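Local coordinates for genome polyprotein (Rhinovirus C, PDB 6KU8) that probably cleaves the viral polyprotein as a 3C cysteine protease, here with its active site occupied by the inhibitor rupintrivir, at residues N17-T22 and F28-I33. Residues are numbered along the deposited sequence; the frame is centred on the assembly and turned at random.
Sequences NCHVIT and FNMLGI
Met30 reaches across to both His19 and Ile21 in the first beta hairpin of the chymotrypsin-like fold, where antiparallel strands 18-23 and 26-34 open the N-terminal six-stranded barrel. On the face carrying these three residues and Phe28, the Met30 chain runs out extended and then bends at its thioether (chi3 85°). That bend brings CE up to the imidazole, 3.8 Å from His19 CD2, while SD faces Ile21 CD1 at 4.0 Å; the bent tail thus spans the two neighbours, methyl against one and sulfur against the other. Val40 and Ile52 from adjoining barrel strands close over Met30. Asp53 bonds His19 ND1, on the other side of CG from CD2. Further along, Ile21 CG2 presses on Phe28 CB at 3.4 Å, and the Phe28 side chain touches the bound inhibitor. Backbone pairing is regular: His19 with Met30 and Ile21 with Phe28 each exchange two hydrogen bonds, and Gly32 N donates to Asn17 O where the N-terminal helix gives way to the strand. The opposite face turns to Val153 of the second barrel. There Cys18 SG touches Leu31 CD1 at 3.6 Å and, from another direction, meets the amide of Asn29. Asn29 ND2 bonds Gly151 O and also makes a weak hydrogen bond to Cys18 SG at 3.7 Å, while its OD1 lies 3.3 Å from Cys18 CB.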
ATOM      1  N   ASN A  17       4.570 -10.778   4.539  1.00 20.33           N
ATOM      2  CA  ASN A  17       4.176 -10.368   3.198  1.00 22.25           C
ATOM      3  C   ASN A  17       4.810  -9.075   2.695  1.00 20.43           C
ATOM      4  O   ASN A  17       4.633  -8.752   1.519  1.00 22.64           O
ATOM      5  CB  ASN A  17       2.645 -10.223   3.119  1.00 23.60           C
ATOM      6  CG  ASN A  17       1.947 -11.453   2.499  1.00 30.07           C
ATOM      7  OD1 ASN A  17       2.509 -12.560   2.432  1.00 30.25           O
ATOM      8  ND2 ASN A  17       0.715 -11.251   2.036  1.00 23.64           N
ATOM      9  N   CYS A  18       5.541  -8.336   3.519  1.00 21.22           N
ATOM     10  CA  CYS A  18       6.039  -7.024   3.133  1.00 20.15           C
ATOM     11  C   CYS A  18       7.548  -7.033   2.923  1.00 18.78           C
ATOM     12  O   CYS A  18       8.285  -7.747   3.607  1.00 20.82           O
ATOM     13  CB  CYS A  18       5.640  -5.975   4.177  1.00 20.21           C
ATOM     14  SG  CYS A  18       3.813  -5.689   4.145  1.00 23.34           S
ATOM     15  N   HIS A  19       7.987  -6.203   1.976  1.00 18.24           N
ATOM     16  CA  HIS A  19       9.369  -6.111   1.536  1.00 19.48           C
ATOM     17  C   HIS A  19       9.701  -4.663   1.205  1.00 20.49           C
ATOM     18  O   HIS A  19       8.819  -3.861   0.868  1.00 22.52           O
ATOM     19  CB  HIS A  19       9.624  -7.007   0.319  1.00 17.38           C
ATOM     20  CG  HIS A  19       9.263  -8.437   0.561  1.00 22.50           C
ATOM     21  ND1 HIS A  19      10.182  -9.374   0.981  1.00 20.12           N
ATOM     22  CD2 HIS A  19       8.069  -9.076   0.507  1.00 17.49           C
ATOM     23  CE1 HIS A  19       9.577 -10.538   1.145  1.00 20.55           C
ATOM     24  NE2 HIS A  19       8.294 -10.385   0.864  1.00 20.52           N
ATOM     25  N   VAL A  20      10.986  -4.340   1.303  1.00 22.39           N
ATOM     26  CA  VAL A  20      11.485  -3.014   0.960  1.00 20.39           C
ATOM     27  C   VAL A  20      11.722  -2.978  -0.540  1.00 23.51           C
ATOM     28  O   VAL A  20      12.519  -3.758  -1.067  1.00 26.26           O
ATOM     29  CB  VAL A  20      12.782  -2.690   1.717  1.00 23.63           C
ATOM     30  CG1 VAL A  20      13.304  -1.333   1.302  1.00 20.75           C
ATOM     31  CG2 VAL A  20      12.592  -2.796   3.235  1.00 20.02           C
ATOM     32  N   ILE A  21      11.045  -2.071  -1.225  1.00 21.32           N
ATOM     33  CA  ILE A  21      11.232  -1.870  -2.656  1.00 27.92           C
ATOM     34  C   ILE A  21      11.962  -0.550  -2.832  1.00 27.71           C
ATOM     35  O   ILE A  21      11.598   0.457  -2.212  1.00 28.51           O
ATOM     36  CB  ILE A  21       9.884  -1.890  -3.401  1.00 28.60           C
ATOM     37  CG1 ILE A  21      10.065  -2.319  -4.856  1.00 33.51           C
ATOM     38  CG2 ILE A  21       9.223  -0.533  -3.340  1.00 27.60           C
ATOM     39  CD1 ILE A  21       8.761  -2.796  -5.512  1.00 28.71           C
ATOM     40  N   THR A  22      13.021  -0.563  -3.634  1.00 24.56           N
ATOM     41  CA  THR A  22      13.874   0.600  -3.840  1.00 30.10           C
ATOM     42  C   THR A  22      13.772   0.984  -5.306  1.00 30.03           C
ATOM     43  O   THR A  22      14.032   0.152  -6.179  1.00 29.46           O
ATOM     44  CB  THR A  22      15.331   0.304  -3.464  1.00 29.86           C
ATOM     45  OG1 THR A  22      15.400  -0.130  -2.102  1.00 32.15           O
ATOM     46  CG2 THR A  22      16.206   1.560  -3.621  1.00 29.78           C
ATOM     47  N   PHE A  28      10.221   2.214  -0.550  1.00 20.23           N
ATOM     48  CA  PHE A  28       8.794   2.057  -0.308  1.00 21.88           C
ATOM     49  C   PHE A  28       8.564   0.710   0.349  1.00 22.04           C
ATOM     50  O   PHE A  28       9.396  -0.198   0.248  1.00 19.91           O
ATOM     51  CB  PHE A  28       7.969   2.123  -1.604  1.00 22.36           C
ATOM     52  CG  PHE A  28       8.116   3.413  -2.352  1.00 26.27           C
ATOM     53  CD1 PHE A  28       9.234   3.649  -3.142  1.00 27.49           C
ATOM     54  CD2 PHE A  28       7.136   4.394  -2.264  1.00 26.27           C
ATOM     55  CE1 PHE A  28       9.376   4.852  -3.824  1.00 29.50           C
ATOM     56  CE2 PHE A  28       7.261   5.587  -2.951  1.00 29.26           C
ATOM     57  CZ  PHE A  28       8.376   5.824  -3.724  1.00 31.30           C
ATOM     58  N   ASN A  29       7.415   0.588   1.013  1.00 19.01           N
ATOM     59  CA  ASN A  29       6.937  -0.709   1.472  1.00 16.94           C
ATOM     60  C   ASN A  29       6.137  -1.362   0.354  1.00 21.73           C
ATOM     61  O   ASN A  29       5.285  -0.717  -0.261  1.00 19.03           O
ATOM     62  CB  ASN A  29       6.073  -0.597   2.727  1.00 13.88           C
ATOM     63  CG  ASN A  29       5.606  -1.947   3.216  1.00 17.47           C
ATOM     64  OD1 ASN A  29       6.413  -2.816   3.527  1.00 22.53           O
ATOM     65  ND2 ASN A  29       4.296  -2.133   3.286  1.00 18.18           N
ATOM     66  N   MET A  30       6.420  -2.638   0.103  1.00 18.64           N
ATOM     67  CA  MET A  30       5.695  -3.450  -0.858  1.00 19.22           C
ATOM     68  C   MET A  30       4.887  -4.499  -0.105  1.00 19.40           C
ATOM     69  O   MET A  30       5.426  -5.208   0.756  1.00 20.00           O
ATOM     70  CB  MET A  30       6.656  -4.123  -1.844  1.00 17.37           C
ATOM     71  CG  MET A  30       5.946  -4.937  -2.955  1.00 19.83           C
ATOM     72  SD  MET A  30       7.077  -6.061  -3.842  1.00 24.08           S
ATOM     73  CE  MET A  30       7.044  -7.483  -2.739  1.00 18.04           C
ATOM     74  N   LEU A  31       3.599  -4.595  -0.422  1.00 18.79           N
ATOM     75  CA  LEU A  31       2.685  -5.503   0.268  1.00 19.41           C
ATOM     76  C   LEU A  31       2.308  -6.643  -0.677  1.00 21.18           C
ATOM     77  O   LEU A  31       1.583  -6.436  -1.652  1.00 20.71           O
ATOM     78  CB  LEU A  31       1.436  -4.764   0.743  1.00 18.58           C
ATOM     79  CG  LEU A  31       0.286  -5.675   1.186  1.00 22.70           C
ATOM     80  CD1 LEU A  31       0.680  -6.446   2.436  1.00 18.73           C
ATOM     81  CD2 LEU A  31      -0.974  -4.844   1.427  1.00 20.66           C
ATOM     82  N   GLY A  32       2.778  -7.852  -0.378  1.00 22.96           N
ATOM     83  CA  GLY A  32       2.311  -9.011  -1.117  1.00 22.67           C
ATOM     84  C   GLY A  32       0.863  -9.319  -0.775  1.00 22.39           C
ATOM     85  O   GLY A  32       0.432  -9.198   0.375  1.00 21.76           O
ATOM     86  N   ILE A  33       0.098  -9.715  -1.794  1.00 20.51           N
ATOM     87  CA  ILE A  33      -1.336  -9.957  -1.658  1.00 18.27           C
ATOM     88  C   ILE A  33      -1.655 -11.446  -1.753  1.00 23.90           C
ATOM     89  O   ILE A  33      -2.400 -11.993  -0.930  1.00 21.86           O
ATOM     90  CB  ILE A  33      -2.139  -9.157  -2.710  1.00 17.82           C
ATOM     91  CG1 ILE A  33      -1.817  -7.654  -2.669  1.00 19.43           C
ATOM     92  CG2 ILE A  33      -3.644  -9.410  -2.545  1.00 20.25           C
ATOM     93  CD1 ILE A  33      -2.375  -6.930  -1.496  1.00 19.81           C
TER